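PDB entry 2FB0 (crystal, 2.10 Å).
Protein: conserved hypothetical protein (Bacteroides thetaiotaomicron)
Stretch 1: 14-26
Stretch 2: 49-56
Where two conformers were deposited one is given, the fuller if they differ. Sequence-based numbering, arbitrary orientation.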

# COMPACT_ATOMS: atom_id res chain seq x y z
N ASN A 14 8.57 -1.61 -16.11
CA ASN A 14 8.06 -1.62 -17.48
C ASN A 14 7.26 -2.87 -17.79
O ASN A 14 7.25 -3.81 -16.99
CB ASN A 14 9.19 -1.39 -18.52
CG ASN A 14 10.16 -2.57 -18.61
OD1 ASN A 14 9.81 -3.73 -18.38
ND2 ASN A 14 11.40 -2.28 -18.99
N GLU A 15 6.59 -2.89 -18.94
CA GLU A 15 5.70 -4.00 -19.30
C GLU A 15 6.42 -5.31 -19.53
O GLU A 15 5.89 -6.39 -19.23
CB GLU A 15 4.84 -3.64 -20.52
CG GLU A 15 3.71 -4.65 -20.78
CD GLU A 15 2.68 -4.71 -19.63
OE1 GLU A 15 2.28 -3.63 -19.12
OE2 GLU A 15 2.27 -5.83 -19.24
N THR A 16 7.64 -5.24 -20.08
CA THR A 16 8.43 -6.46 -20.29
C THR A 16 8.72 -7.15 -18.95
O THR A 16 8.66 -8.38 -18.86
CB THR A 16 9.77 -6.15 -21.00
OG1 THR A 16 9.51 -5.44 -22.21
CG2 THR A 16 10.54 -7.45 -21.31
N ASN A 17 9.02 -6.36 -17.93
CA ASN A 17 9.51 -6.87 -16.64
C ASN A 17 8.43 -6.99 -15.55
O ASN A 17 8.69 -7.51 -14.46
CB ASN A 17 10.64 -5.96 -16.12
CG ASN A 17 11.89 -5.99 -17.01
OD1 ASN A 17 11.99 -6.79 -17.94
ND2 ASN A 17 12.83 -5.11 -16.72
N ARG A 18 7.24 -6.49 -15.86
CA ARG A 18 6.18 -6.31 -14.86
C ARG A 18 5.85 -7.58 -14.08
O ARG A 18 5.95 -7.61 -12.85
CB ARG A 18 4.92 -5.71 -15.51
CG ARG A 18 3.80 -5.36 -14.51
CD ARG A 18 2.50 -4.97 -15.22
NE ARG A 18 1.49 -4.58 -14.24
CZ ARG A 18 0.68 -5.44 -13.62
NH1 ARG A 18 0.75 -6.74 -13.89
NH2 ARG A 18 -0.21 -4.99 -12.73
N GLU A 19 5.49 -8.64 -14.82
CA GLU A 19 5.10 -9.92 -14.24
C GLU A 19 6.22 -10.56 -13.44
O GLU A 19 5.97 -11.16 -12.39
CB GLU A 19 4.63 -10.87 -15.35
CG GLU A 19 4.01 -12.19 -14.86
CD GLU A 19 5.02 -13.35 -14.71
OE1 GLU A 19 4.62 -14.42 -14.21
OE2 GLU A 19 6.20 -13.19 -15.09
N LYS A 20 7.45 -10.47 -13.96
CA LYS A 20 8.61 -11.08 -13.31
C LYS A 20 8.90 -10.40 -11.97
O LYS A 20 9.21 -11.06 -11.00
CB LYS A 20 9.86 -11.01 -14.22
CG LYS A 20 9.79 -11.91 -15.47
CD LYS A 20 10.89 -11.52 -16.47
CE LYS A 20 10.62 -12.14 -17.86
NZ LYS A 20 11.67 -11.67 -18.83
N ALA A 21 8.82 -9.07 -11.95
CA ALA A 21 9.04 -8.30 -10.73
C ALA A 21 7.96 -8.59 -9.65
O ALA A 21 8.28 -8.78 -8.47
CB ALA A 21 9.12 -6.80 -11.06
N ILE A 22 6.70 -8.66 -10.08
CA ILE A 22 5.58 -9.02 -9.19
C ILE A 22 5.75 -10.42 -8.62
O ILE A 22 5.57 -10.63 -7.42
CB ILE A 22 4.18 -8.83 -9.88
CG1 ILE A 22 3.93 -7.34 -10.14
CG2 ILE A 22 3.03 -9.44 -9.01
CD1 ILE A 22 2.79 -7.05 -11.12
N GLU A 23 6.12 -11.39 -9.47
CA GLU A 23 6.34 -12.76 -9.00
C GLU A 23 7.47 -12.81 -7.98
O GLU A 23 7.36 -13.52 -6.98
CB GLU A 23 6.59 -13.73 -10.18
CG GLU A 23 7.32 -15.04 -9.81
CD GLU A 23 6.52 -16.02 -8.94
OE1 GLU A 23 5.33 -15.78 -8.64
OE2 GLU A 23 7.09 -17.06 -8.55
N ALA A 24 8.54 -12.06 -8.23
CA ALA A 24 9.66 -12.02 -7.28
C ALA A 24 9.22 -11.43 -5.93
O ALA A 24 9.62 -11.92 -4.88
CB ALA A 24 10.85 -11.23 -7.85
N ALA A 25 8.38 -10.40 -5.99
CA ALA A 25 7.80 -9.80 -4.78
C ALA A 25 6.88 -10.79 -4.06
O ALA A 25 6.93 -10.92 -2.84
CB ALA A 25 7.07 -8.52 -5.11
N LYS A 26 6.07 -11.51 -4.83
CA LYS A 26 5.23 -12.58 -4.29
C LYS A 26 6.03 -13.68 -3.60
O LYS A 26 5.63 -14.16 -2.54
CB LYS A 26 4.34 -13.16 -5.38
CG LYS A 26 3.15 -12.27 -5.72
CD LYS A 26 2.46 -12.72 -7.01
CE LYS A 26 1.79 -14.07 -6.87
NZ LYS A 26 1.13 -14.40 -8.18
N ARG A 49 -2.42 2.42 -12.53
CA ARG A 49 -1.13 2.61 -13.23
C ARG A 49 -0.45 1.25 -13.41
O ARG A 49 0.07 0.68 -12.45
CB ARG A 49 -0.21 3.55 -12.46
CG ARG A 49 -0.78 4.95 -12.26
CD ARG A 49 0.06 5.78 -11.29
NE ARG A 49 -0.03 5.30 -9.91
CZ ARG A 49 0.81 5.64 -8.93
NH1 ARG A 49 1.85 6.45 -9.16
NH2 ARG A 49 0.62 5.15 -7.71
N ARG A 50 -0.46 0.75 -14.64
CA ARG A 50 0.12 -0.55 -14.98
C ARG A 50 1.56 -0.74 -14.53
O ARG A 50 1.96 -1.86 -14.21
CB ARG A 50 0.07 -0.77 -16.50
CG ARG A 50 -1.21 -1.39 -16.97
CD ARG A 50 -1.38 -2.80 -16.44
NE ARG A 50 -0.58 -3.79 -17.17
CZ ARG A 50 -0.78 -5.10 -17.07
NH1 ARG A 50 -1.74 -5.56 -16.28
NH2 ARG A 50 -0.02 -5.94 -17.76
N ASP A 51 2.33 0.35 -14.51
CA ASP A 51 3.77 0.29 -14.25
C ASP A 51 4.11 0.45 -12.77
O ASP A 51 5.28 0.49 -12.41
CB ASP A 51 4.52 1.33 -15.11
CG ASP A 51 4.12 2.77 -14.81
OD1 ASP A 51 3.00 3.01 -14.29
OD2 ASP A 51 4.92 3.68 -15.10
N VAL A 52 3.10 0.53 -11.91
CA VAL A 52 3.33 0.74 -10.48
C VAL A 52 2.78 -0.42 -9.65
O VAL A 52 1.63 -0.84 -9.83
CB VAL A 52 2.75 2.09 -9.96
CG1 VAL A 52 3.01 2.24 -8.45
CG2 VAL A 52 3.34 3.28 -10.71
N PHE A 53 3.60 -0.97 -8.77
CA PHE A 53 3.09 -1.82 -7.69
C PHE A 53 3.78 -1.44 -6.39
O PHE A 53 4.67 -0.60 -6.40
CB PHE A 53 3.14 -3.33 -8.04
CG PHE A 53 4.52 -3.96 -8.00
CD1 PHE A 53 5.32 -3.99 -9.14
CD2 PHE A 53 4.99 -4.58 -6.83
CE1 PHE A 53 6.58 -4.61 -9.12
CE2 PHE A 53 6.24 -5.19 -6.79
CZ PHE A 53 7.04 -5.22 -7.94
N MSE A 54 3.33 -2.01 -5.27
CA MSE A 54 3.91 -1.66 -3.99
C MSE A 54 3.96 -2.85 -3.07
O MSE A 54 3.19 -3.81 -3.23
CB MSE A 54 3.19 -0.47 -3.34
CG MSE A 54 1.73 -0.71 -2.94
SE MSE A 54 1.11 0.70 -1.73
CE MSE A 54 2.39 0.22 -0.29
N ILE A 55 4.90 -2.80 -2.14
CA ILE A 55 5.02 -3.81 -1.11
C ILE A 55 4.70 -3.11 0.20
O ILE A 55 5.28 -2.07 0.52
CB ILE A 55 6.44 -4.44 -1.06
CG1 ILE A 55 6.83 -5.03 -2.43
CG2 ILE A 55 6.47 -5.57 -0.02
CD1 ILE A 55 8.30 -5.52 -2.51
N CYS A 56 3.72 -3.65 0.91
CA CYS A 56 3.33 -3.14 2.22
C CYS A 56 3.79 -4.13 3.27
O CYS A 56 3.52 -5.32 3.16
CB CYS A 56 1.81 -2.97 2.29
SG CYS A 56 1.29 -1.98 3.70
O HOH W 1 -0.22 -2.31 -11.67

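This is a parallel helix-on-strand contact with two chemistries laid end to end: a polar clasp built on two stacked arginines where the segments begin, and a small apolar core around one phenylalanine ring farther along. The helix of residues 18-26 and the strand of residues 52-56 run in nearly the same direction, their axes 7° apart and 10.1 Å apart at closest approach. That spacing leaves room for one layer of side chains. In register, the CA of Ile-22 is 7.8 Å from the CA of Phe-53, and the CA of Ala-25 is 7.6 Å from the CA of Ile-55. Together the stretches bury 435 Å².

Phe-53 is the most heavily covered residue at the apolar end, with 81 Å² of its area against the helix stretch. Its CA-to-CB bond points toward the helix, and with chi1 at 74° (p) the ring reaches the surface formed by Ala-21, Ile-22 and Ala-25. Over one face of the ring lies Ile-22, whose CG1 is 4.0 Å from the Phe-53 centroid and 19° off the normal, a CH-pi contact that sets a polarizable methylene on the pi cloud. Ala-25 CB approaches obliquely, 3.8 Å from Phe-53 CE2; Ala-21 meets the ring through its O, also oblique, 3.8 Å from Phe-53 CZ, and its CB lies 3.9 Å from Phe-53 CE1. Here a large aromatic on the strand is matched by short side chains on the helix, one turn apart at Ala-21 and Ala-25, both directed toward the strand. Ala-25 also reaches the next inward-facing strand residue, its CB lying 4.2 Å from Ile-55 CD1. Strand alternation makes the selection: Phe-53 and Ile-55 point toward the helix, whereas Met-54, present as selenomethionine, and Cys-56 are out of its reach.

The polar end is organized by a type I turn from Arg-49 to Val-52, closed by the 3.1 Å bond from Val-52 N to Arg-49 O. Arg-18, one helical turn before Ile-22, extends with its first three chi angles all t, and its NE donates to the backbone Arg-50 O at 2.8 Å. The helix side chain is thereby fastened to the turn's main chain. Its guanidinium then lies flat on that of Arg-50, centres 3.8 Å apart and planes at 5°. Like charges are brought close, with Arg-18 NH1 only 3.6 Å from Arg-50 NH1, but stacking leaves the edges of both groups free for hydrogen bonding. Glu-15 uses such an edge: its OE2 accepts from Arg-50 NH2 at 2.7 Å in a salt bridge, while a weak 3.5 Å bond joins Arg-50 NE to Glu-15 OE1. The nearby carboxylate helps offset the paired positive charge. The O of water 1 accepts from Arg-18 NH2 at 2.9 Å and lies 3.0 Å from Val-52 O, placed to donate to it.

Ahead of the helix, Asn-14 OD1 accepts from Asn-17 N at 2.8 Å, tying together the segment that carries Glu-15. The rule to read here is division by position: small residues admit the aromatic in the buried part, and long charged ones reach across at the more exposed end.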